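Local coordinates for protein K5 lyase (Enterobacteria phage k1-5, PDB 2X3H) that probably cleaves the K5 capsular polysaccharide of its bacterial host by lyase chemistry, as an enzyme built on a trimeric viral tail spike fold, at residues L244-N255 against E270-K281; Y290-N301 against Q317-N328. All coordinates share one frame; numbering follows the deposited sequence.

Contact 1 (L244-N255 against E270-K281)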
loop_
_atom_site.group_PDB
_atom_site.type_symbol
_atom_site.label_atom_id
_atom_site.label_comp_id
_atom_site.label_asym_id
_atom_site.label_seq_id
_atom_site.Cartn_x
_atom_site.Cartn_y
_atom_site.Cartn_z
ATOM N N LEU A 244 15.870 11.646 6.384
ATOM C CA LEU A 244 15.455 12.902 5.764
ATOM C C LEU A 244 15.522 13.941 6.876
ATOM O O LEU A 244 15.094 13.679 8.000
ATOM C CB LEU A 244 14.020 12.811 5.240
ATOM C CG LEU A 244 13.743 11.802 4.126
ATOM C CD1 LEU A 244 12.254 11.833 3.758
ATOM C CD2 LEU A 244 14.639 12.015 2.885
ATOM N N LYS A 245 16.025 15.130 6.554
ATOM C CA LYS A 245 16.295 16.118 7.591
ATOM C C LYS A 245 15.855 17.520 7.193
ATOM O O LYS A 245 15.837 17.865 6.009
ATOM C CB LYS A 245 17.796 16.123 7.891
ATOM C CG LYS A 245 18.230 16.928 9.102
ATOM C CD LYS A 245 19.749 16.788 9.303
ATOM C CE LYS A 245 20.201 17.474 10.583
ATOM N NZ LYS A 245 21.672 17.207 10.810
ATOM N N GLY A 246 15.503 18.319 8.189
ATOM C CA GLY A 246 15.185 19.729 7.954
ATOM C C GLY A 246 13.972 19.925 7.074
ATOM O O GLY A 246 12.936 19.319 7.296
ATOM N N THR A 247 14.103 20.788 6.075
ATOM C CA THR A 247 12.975 21.135 5.229
ATOM C C THR A 247 12.797 20.179 4.046
ATOM O O THR A 247 12.224 20.556 3.022
ATOM C CB THR A 247 13.088 22.569 4.720
ATOM O OG1 THR A 247 14.324 22.718 4.009
ATOM C CG2 THR A 247 13.030 23.559 5.917
ATOM N N ALA A 248 13.279 18.943 4.176
ATOM C CA ALA A 248 13.105 17.961 3.105
ATOM C C ALA A 248 11.626 17.776 2.777
ATOM O O ALA A 248 10.809 17.512 3.675
ATOM C CB ALA A 248 13.709 16.629 3.510
ATOM N N SER A 249 11.293 17.900 1.491
ATOM C CA SER A 249 9.917 17.737 1.031
ATOM C C SER A 249 9.891 17.183 -0.395
ATOM O O SER A 249 10.811 17.422 -1.183
ATOM C CB SER A 249 9.178 19.084 1.056
ATOM O OG SER A 249 9.083 19.633 2.363
ATOM N N TYR A 250 8.829 16.458 -0.736
ATOM C CA TYR A 250 8.630 15.990 -2.110
ATOM C C TYR A 250 9.679 14.965 -2.527
ATOM O O TYR A 250 10.071 14.905 -3.699
ATOM C CB TYR A 250 8.570 17.156 -3.120
ATOM C CG TYR A 250 7.750 18.333 -2.632
ATOM C CD1 TYR A 250 6.411 18.178 -2.284
ATOM C CD2 TYR A 250 8.319 19.605 -2.523
ATOM C CE1 TYR A 250 5.660 19.267 -1.813
ATOM C CE2 TYR A 250 7.579 20.683 -2.062
ATOM C CZ TYR A 250 6.256 20.510 -1.715
ATOM O OH TYR A 250 5.545 21.605 -1.251
ATOM N N ASN A 251 10.124 14.163 -1.562
ATOM C CA ASN A 251 11.034 13.057 -1.833
ATOM C C ASN A 251 10.290 11.742 -1.745
ATOM O O ASN A 251 9.280 11.654 -1.048
ATOM C CB ASN A 251 12.178 13.058 -0.808
ATOM C CG ASN A 251 12.895 14.393 -0.746
ATOM O OD1 ASN A 251 12.764 15.150 0.234
ATOM N ND2 ASN A 251 13.637 14.698 -1.787
ATOM N N ILE A 252 10.790 10.723 -2.442
ATOM C CA ILE A 252 10.309 9.356 -2.264
ATOM C C ILE A 252 11.468 8.510 -1.754
ATOM O O ILE A 252 12.542 8.535 -2.339
ATOM C CB ILE A 252 9.801 8.737 -3.594
ATOM C CG1 ILE A 252 8.663 9.589 -4.179
ATOM C CG2 ILE A 252 9.321 7.300 -3.345
ATOM C CD1 ILE A 252 8.083 9.043 -5.472
ATOM N N VAL A 253 11.246 7.798 -0.651
ATOM C CA VAL A 253 12.228 6.850 -0.111
ATOM C C VAL A 253 11.570 5.478 -0.225
ATOM O O VAL A 253 10.443 5.301 0.237
ATOM C CB VAL A 253 12.516 7.130 1.374
ATOM C CG1 VAL A 253 13.454 6.047 1.952
ATOM C CG2 VAL A 253 13.093 8.545 1.563
ATOM N N SER A 254 12.242 4.519 -0.860
ATOM C CA SER A 254 11.600 3.248 -1.189
ATOM C C SER A 254 12.575 2.086 -1.065
ATOM O O SER A 254 13.761 2.235 -1.345
ATOM C CB SER A 254 11.035 3.284 -2.609
ATOM O OG SER A 254 10.232 2.133 -2.852
ATOM N N ASN A 255 12.072 0.940 -0.613
ATOM C CA ASN A 255 12.865 -0.303 -0.585
ATOM C C ASN A 255 14.135 -0.169 0.243
ATOM O O ASN A 255 15.262 -0.275 -0.268
ATOM C CB ASN A 255 13.213 -0.754 -2.005
ATOM C CG ASN A 255 12.039 -1.375 -2.734
ATOM O OD1 ASN A 255 10.959 -1.563 -2.171
ATOM N ND2 ASN A 255 12.249 -1.700 -4.000
ATOM N N GLU A 270 17.196 20.058 12.904
ATOM C CA GLU A 270 17.857 20.927 13.871
ATOM C C GLU A 270 17.244 22.329 13.819
ATOM O O GLU A 270 17.765 23.268 14.430
ATOM C CB GLU A 270 19.363 20.984 13.593
ATOM C CG GLU A 270 20.074 19.667 13.870
ATOM C CD GLU A 270 21.507 19.636 13.347
ATOM O OE1 GLU A 270 22.032 20.700 12.941
ATOM O OE2 GLU A 270 22.114 18.543 13.356
ATOM N N GLY A 271 16.143 22.467 13.085
ATOM C CA GLY A 271 15.454 23.751 12.966
ATOM C C GLY A 271 13.992 23.676 13.362
ATOM O O GLY A 271 13.543 22.666 13.916
ATOM N N PRO A 272 13.233 24.749 13.092
ATOM C CA PRO A 272 11.818 24.780 13.468
ATOM C C PRO A 272 10.906 23.969 12.550
ATOM O O PRO A 272 9.747 23.712 12.913
ATOM C CB PRO A 272 11.456 26.266 13.347
ATOM C CG PRO A 272 12.401 26.795 12.308
ATOM C CD PRO A 272 13.677 25.998 12.439
ATOM N N ILE A 273 11.416 23.587 11.381
ATOM C CA ILE A 273 10.622 22.843 10.396
ATOM C C ILE A 273 11.264 21.489 10.146
ATOM O O ILE A 273 12.495 21.391 10.021
ATOM C CB ILE A 273 10.490 23.621 9.084
ATOM C CG1 ILE A 273 9.679 24.902 9.325
ATOM C CG2 ILE A 273 9.824 22.761 7.995
ATOM C CD1 ILE A 273 9.503 25.753 8.092
ATOM N N ALA A 274 10.419 20.457 10.081
ATOM C CA ALA A 274 10.883 19.071 9.891
ATOM C C ALA A 274 10.364 18.496 8.573
ATOM O O ALA A 274 9.476 19.079 7.944
ATOM C CB ALA A 274 10.444 18.205 11.068
ATOM N N PRO A 275 10.931 17.363 8.144
ATOM C CA PRO A 275 10.543 16.747 6.866
ATOM C C PRO A 275 9.030 16.566 6.753
ATOM O O PRO A 275 8.388 16.048 7.679
ATOM C CB PRO A 275 11.272 15.398 6.883
ATOM C CG PRO A 275 12.470 15.658 7.750
ATOM C CD PRO A 275 11.993 16.605 8.825
ATOM N N SER A 276 8.487 17.016 5.624
ATOM C CA SER A 276 7.039 17.065 5.410
ATOM C C SER A 276 6.753 16.744 3.946
ATOM O O SER A 276 7.582 17.008 3.072
ATOM C CB SER A 276 6.507 18.468 5.752
ATOM O OG SER A 276 6.736 18.807 7.117
ATOM N N ASN A 277 5.570 16.199 3.660
ATOM C CA ASN A 277 5.216 15.914 2.276
ATOM C C ASN A 277 6.202 14.948 1.583
ATOM O O ASN A 277 6.542 15.136 0.411
ATOM C CB ASN A 277 5.107 17.213 1.458
ATOM C CG ASN A 277 3.829 17.983 1.732
ATOM O OD1 ASN A 277 3.839 19.215 1.908
ATOM N ND2 ASN A 277 2.723 17.277 1.755
ATOM N N ASN A 278 6.658 13.932 2.311
ATOM C CA ASN A 278 7.484 12.876 1.729
ATOM C C ASN A 278 6.747 11.560 1.717
ATOM O O ASN A 278 5.884 11.328 2.576
ATOM C CB ASN A 278 8.765 12.712 2.542
ATOM C CG ASN A 278 9.575 13.983 2.576
ATOM O OD1 ASN A 278 10.184 14.365 1.567
ATOM N ND2 ASN A 278 9.582 14.658 3.735
ATOM N N LEU A 279 7.109 10.709 0.760
ATOM C CA LEU A 279 6.557 9.360 0.665
ATOM C C LEU A 279 7.659 8.376 1.039
ATOM O O LEU A 279 8.740 8.409 0.469
ATOM C CB LEU A 279 6.091 9.099 -0.778
ATOM C CG LEU A 279 5.681 7.671 -1.138
ATOM C CD1 LEU A 279 4.509 7.184 -0.284
ATOM C CD2 LEU A 279 5.319 7.604 -2.619
ATOM N N ILE A 280 7.384 7.516 2.011
ATOM C CA ILE A 280 8.376 6.536 2.474
ATOM C C ILE A 280 7.686 5.186 2.394
ATOM O O ILE A 280 6.695 4.958 3.081
ATOM C CB ILE A 280 8.834 6.839 3.914
ATOM C CG1 ILE A 280 9.549 8.197 3.956
ATOM C CG2 ILE A 280 9.736 5.703 4.452
ATOM C CD1 ILE A 280 9.581 8.817 5.355
ATOM N N LYS A 281 8.175 4.312 1.523
ATOM C CA LYS A 281 7.417 3.093 1.217
ATOM C C LYS A 281 8.289 1.842 1.058
ATOM O O LYS A 281 9.260 1.822 0.296
ATOM C CB LYS A 281 6.546 3.312 -0.020
ATOM C CG LYS A 281 7.324 3.710 -1.254
ATOM C CD LYS A 281 6.445 3.787 -2.507
ATOM C CE LYS A 281 7.121 3.075 -3.678
ATOM N NZ LYS A 281 6.288 3.076 -4.936
HETATM O O HOH W 1 9.581 20.191 5.266
HETATM O O HOH W 2 6.210 20.808 2.428
#
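I252, V253 and S254 run beside L279, I280 and K281 in parallel register, the two strand axes 4.7 Å apart and only 3° from parallel. They are neighbouring coils of a right-handed parallel beta-helix, in which each turn of chain repeats the path of the one before. The bonds of this pairing pass from one strand to the other: L279 N to N251 O, V253 N to L279 O (2.8 Å), K281 N to V253 O and N255 N to K281 O. Apolar residues face each other at two of the three pairs: I252 CG2 rests alongside L279 CD2, while V253 CB and I280 CG1 meet at 4.1 Å on the other face.

Before these strands each segment bends through a corner, and there polar groups take over. A248 O is gripped twice, by S276 N almost in line with its carbonyl bond and by N278 ND2 at 3.1 Å from above the carbonyl plane. The same N278 amide accepts N251 N at OD1 (3.1 Å), so both ends of the group are used and its rotation is fixed. With CG beside its own backbone N (chi1 -60°), N278 turns this amide inward, where L244 CD1 presses on its CG at 3.6 Å. The ring of P275 fits against L244, its CG close to L244 O. Y250 N bonds to N277 O, and the tyrosine ring reaches past N277 CB to give its hydroxyl a partner in D309 of the second subunit. At the outer end the extended chain of K245 brings NZ to E270 in a salt bridge, meeting OE2 at 2.9 Å from above the carboxylate plane.

Contact 2 (Y290-N301 against Q317-N328)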
loop_
_atom_site.group_PDB
_atom_site.type_symbol
_atom_site.label_atom_id
_atom_site.label_comp_id
_atom_site.label_asym_id
_atom_site.label_seq_id
_atom_site.Cartn_x
_atom_site.Cartn_y
_atom_site.Cartn_z
ATOM N N TYR A 290 15.556 0.148 18.412
ATOM C CA TYR A 290 14.572 1.065 19.001
ATOM C C TYR A 290 13.289 1.201 18.203
ATOM O O TYR A 290 12.203 1.040 18.754
ATOM C CB TYR A 290 15.183 2.449 19.249
ATOM C CG TYR A 290 14.271 3.349 20.061
ATOM C CD1 TYR A 290 14.261 3.290 21.450
ATOM C CD2 TYR A 290 13.385 4.230 19.436
ATOM C CE1 TYR A 290 13.417 4.102 22.197
ATOM C CE2 TYR A 290 12.548 5.050 20.171
ATOM C CZ TYR A 290 12.566 4.981 21.556
ATOM O OH TYR A 290 11.740 5.794 22.310
ATOM N N ALA A 291 13.402 1.504 16.908
ATOM C CA ALA A 291 12.200 1.662 16.078
ATOM C C ALA A 291 12.488 1.371 14.618
ATOM O O ALA A 291 13.615 1.565 14.149
ATOM C CB ALA A 291 11.648 3.054 16.223
ATOM N N ALA A 292 11.478 0.902 13.890
ATOM C CA ALA A 292 11.625 0.781 12.438
ATOM C C ALA A 292 11.657 2.166 11.796
ATOM O O ALA A 292 12.567 2.482 11.021
ATOM C CB ALA A 292 10.502 -0.066 11.830
ATOM N N VAL A 293 10.673 2.992 12.139
ATOM C CA VAL A 293 10.501 4.291 11.483
ATOM C C VAL A 293 10.253 5.371 12.513
ATOM O O VAL A 293 9.362 5.245 13.359
ATOM C CB VAL A 293 9.279 4.249 10.518
ATOM C CG1 VAL A 293 8.970 5.650 9.987
ATOM C CG2 VAL A 293 9.528 3.285 9.380
ATOM N N VAL A 294 11.044 6.439 12.444
ATOM C CA VAL A 294 10.804 7.630 13.256
ATOM C C VAL A 294 10.259 8.677 12.285
ATOM O O VAL A 294 11.013 9.231 11.466
ATOM C CB VAL A 294 12.115 8.120 13.933
ATOM C CG1 VAL A 294 11.878 9.430 14.658
ATOM C CG2 VAL A 294 12.679 7.053 14.901
ATOM N N ALA A 295 8.940 8.892 12.317
ATOM C CA ALA A 295 8.264 9.774 11.350
ATOM C C ALA A 295 8.596 11.253 11.599
ATOM O O ALA A 295 8.476 12.080 10.694
ATOM C CB ALA A 295 6.726 9.557 11.390
ATOM N N GLY A 296 9.000 11.577 12.830
ATOM C CA GLY A 296 9.433 12.938 13.158
ATOM C C GLY A 296 8.325 13.930 13.486
ATOM O O GLY A 296 7.143 13.568 13.713
ATOM N N LYS A 297 8.732 15.200 13.519
ATOM C CA LYS A 297 7.890 16.301 13.969
ATOM C C LYS A 297 7.154 17.005 12.835
ATOM O O LYS A 297 6.345 17.912 13.095
ATOM C CB LYS A 297 8.736 17.329 14.737
ATOM C CG LYS A 297 9.582 16.735 15.856
ATOM C CD LYS A 297 10.428 17.830 16.531
ATOM C CE LYS A 297 11.040 17.318 17.837
ATOM N NZ LYS A 297 11.803 18.386 18.539
ATOM N N GLY A 298 7.433 16.597 11.593
ATOM C CA GLY A 298 6.830 17.214 10.410
ATOM C C GLY A 298 5.419 16.730 10.103
ATOM O O GLY A 298 4.788 16.033 10.907
ATOM N N SER A 299 4.940 17.083 8.914
ATOM C CA SER A 299 3.543 16.846 8.578
ATOM C C SER A 299 3.322 16.310 7.168
ATOM O O SER A 299 4.167 16.463 6.272
ATOM C CB SER A 299 2.767 18.146 8.754
ATOM O OG SER A 299 3.398 19.196 8.054
ATOM N N THR A 300 2.148 15.720 6.995
ATOM C CA THR A 300 1.685 15.192 5.712
ATOM C C THR A 300 2.709 14.310 4.987
ATOM O O THR A 300 2.876 14.412 3.771
ATOM C CB THR A 300 1.063 16.293 4.805
ATOM O OG1 THR A 300 2.047 17.269 4.455
ATOM C CG2 THR A 300 -0.096 16.968 5.545
ATOM N N ASN A 301 3.389 13.445 5.744
ATOM C CA ASN A 301 4.175 12.374 5.155
ATOM C C ASN A 301 3.319 11.137 5.037
ATOM O O ASN A 301 2.465 10.902 5.887
ATOM C CB ASN A 301 5.400 12.055 6.013
ATOM C CG ASN A 301 6.316 13.255 6.178
ATOM O OD1 ASN A 301 6.979 13.683 5.217
ATOM N ND2 ASN A 301 6.353 13.813 7.384
ATOM N N GLN A 317 13.176 -1.434 24.539
ATOM C CA GLN A 317 11.905 -0.799 24.202
ATOM C C GLN A 317 11.709 -0.881 22.696
ATOM O O GLN A 317 12.264 -0.083 21.939
ATOM C CB GLN A 317 11.908 0.663 24.644
ATOM C CG GLN A 317 12.024 0.870 26.147
ATOM C CD GLN A 317 12.304 2.322 26.507
ATOM O OE1 GLN A 317 13.018 3.028 25.788
ATOM N NE2 GLN A 317 11.769 2.769 27.640
ATOM N N ALA A 318 10.916 -1.859 22.268
ATOM C CA ALA A 318 10.718 -2.129 20.851
ATOM C C ALA A 318 9.560 -1.299 20.311
ATOM O O ALA A 318 8.471 -1.312 20.884
ATOM C CB ALA A 318 10.455 -3.619 20.628
ATOM N N HIS A 319 9.812 -0.576 19.221
ATOM C CA HIS A 319 8.777 0.253 18.567
ATOM C C HIS A 319 8.614 -0.083 17.086
ATOM O O HIS A 319 9.582 -0.429 16.408
ATOM C CB HIS A 319 9.124 1.747 18.642
ATOM C CG HIS A 319 9.221 2.296 20.028
ATOM N ND1 HIS A 319 10.332 2.121 20.829
ATOM C CD2 HIS A 319 8.358 3.058 20.740
ATOM C CE1 HIS A 319 10.151 2.763 21.974
ATOM N NE2 HIS A 319 8.953 3.325 21.950
ATOM N N GLY A 320 7.386 0.076 16.580
ATOM C CA GLY A 320 7.123 -0.045 15.150
ATOM C C GLY A 320 7.415 1.310 14.518
ATOM O O GLY A 320 8.510 1.525 13.971
ATOM N N VAL A 321 6.455 2.229 14.644
ATOM C CA VAL A 321 6.607 3.601 14.136
ATOM C C VAL A 321 6.331 4.605 15.261
ATOM O O VAL A 321 5.403 4.429 16.043
ATOM C CB VAL A 321 5.640 3.879 12.945
ATOM C CG1 VAL A 321 5.824 5.304 12.413
ATOM C CG2 VAL A 321 5.836 2.854 11.833
ATOM N N THR A 322 7.157 5.649 15.351
ATOM C CA THR A 322 6.874 6.749 16.255
ATOM C C THR A 322 6.573 7.981 15.415
ATOM O O THR A 322 7.073 8.124 14.295
ATOM C CB THR A 322 8.042 7.042 17.227
ATOM O OG1 THR A 322 9.072 7.765 16.546
ATOM C CG2 THR A 322 8.603 5.728 17.803
ATOM N N VAL A 323 5.718 8.850 15.936
ATOM C CA VAL A 323 5.405 10.077 15.211
ATOM C C VAL A 323 5.168 11.193 16.207
ATOM O O VAL A 323 4.471 10.999 17.218
ATOM C CB VAL A 323 4.191 9.899 14.264
ATOM C CG1 VAL A 323 2.962 9.424 15.055
ATOM C CG2 VAL A 323 3.881 11.192 13.501
ATOM N N GLU A 324 5.745 12.361 15.919
ATOM C CA GLU A 324 5.600 13.522 16.802
ATOM C C GLU A 324 4.781 14.655 16.162
ATOM O O GLU A 324 4.256 15.544 16.860
ATOM C CB GLU A 324 6.980 14.054 17.182
ATOM C CG GLU A 324 6.952 15.044 18.329
ATOM C CD GLU A 324 8.322 15.216 18.969
ATOM O OE1 GLU A 324 9.307 14.629 18.449
ATOM O OE2 GLU A 324 8.399 15.936 19.997
ATOM N N GLY A 325 4.677 14.624 14.834
ATOM C CA GLY A 325 4.059 15.711 14.078
ATOM C C GLY A 325 2.576 15.534 13.821
ATOM O O GLY A 325 1.854 14.942 14.635
ATOM N N SER A 326 2.125 16.036 12.670
ATOM C CA SER A 326 0.683 16.101 12.391
ATOM C C SER A 326 0.307 15.691 10.975
ATOM O O SER A 326 1.076 15.884 10.025
ATOM C CB SER A 326 0.179 17.510 12.626
ATOM O OG SER A 326 0.779 18.386 11.705
ATOM N N ASP A 327 -0.895 15.136 10.845
ATOM C CA ASP A 327 -1.479 14.815 9.548
ATOM C C ASP A 327 -0.619 13.849 8.748
ATOM O O ASP A 327 -0.607 13.903 7.520
ATOM C CB ASP A 327 -1.732 16.093 8.745
ATOM C CG ASP A 327 -2.697 17.020 9.435
ATOM O OD1 ASP A 327 -3.846 16.593 9.668
ATOM O OD2 ASP A 327 -2.311 18.180 9.712
ATOM N N ASN A 328 0.106 12.973 9.445
ATOM C CA ASN A 328 0.833 11.904 8.765
ATOM C C ASN A 328 0.003 10.643 8.632
ATOM O O ASN A 328 -0.914 10.427 9.419
ATOM C CB ASN A 328 2.103 11.577 9.537
ATOM C CG ASN A 328 3.027 12.759 9.620
ATOM O OD1 ASN A 328 3.674 13.125 8.634
ATOM N ND2 ASN A 328 3.079 13.390 10.793
HETATM O O HOH W 3 8.660 10.580 15.507
HETATM O O HOH W 4 3.787 18.866 12.328
#
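Y290 and H319 form an offset stack, ring centroids 4.3 Å apart and planes inclined by 30°, with H319 ND1 over the centre of the tyrosine ring and CE1 3.3 Å from Y290 CZ. The imidazole is held from its edge as well: ND1 donates to Y290 O at 3.0 Å, close to the ring plane, while NE2 bonds to R354. Placing CG opposite its backbone N (chi1 -171°) lets Y290 carry its ring back over the histidine. Further along, V293 and V321 project together from the same face, V293 CB 3.9 Å from V321 CG2.

Beyond them A295 CB abuts V323 CB, and K297 runs alongside E324 with its CE against OE1. At the last bend the amides of N301 and N328 lie alongside each other, their planes almost parallel (2° apart). N328 OD1 takes N301 N (2.9 Å) and N301 ND2 from opposite faces of its plane, while N328 ND2 gives a nearly straight bond to G298 O, which S326 N also reaches. N301 OD1 in turn takes N278 N, and its ND2 also bonds to P275 O. Asparagines stacked at a turn of successive coils are a known feature of parallel beta-helices such as pectate lyase.

Overall arrangement
Both contacts join successive coils of one beta-helix and are largely buried. Contact 1 comes first along the chain, and the two are welded at the shared corner: beside the N301-N278 bond, S299 O probably accepts N277 N, so the polar file of asparagines passes from one pair of coils to the next. Contact 1 includes the regular strands 252-259 and 279-286 and touches both other subunits; contact 2 has short, bent strands, a tyrosine-histidine stack, and reaches the second subunit through D327, in a salt bridge with R394 of that subunit. Between the segments themselves, K245 and E270 form a salt bridge in contact 1, whereas K297 and E324 in contact 2 stay beyond one.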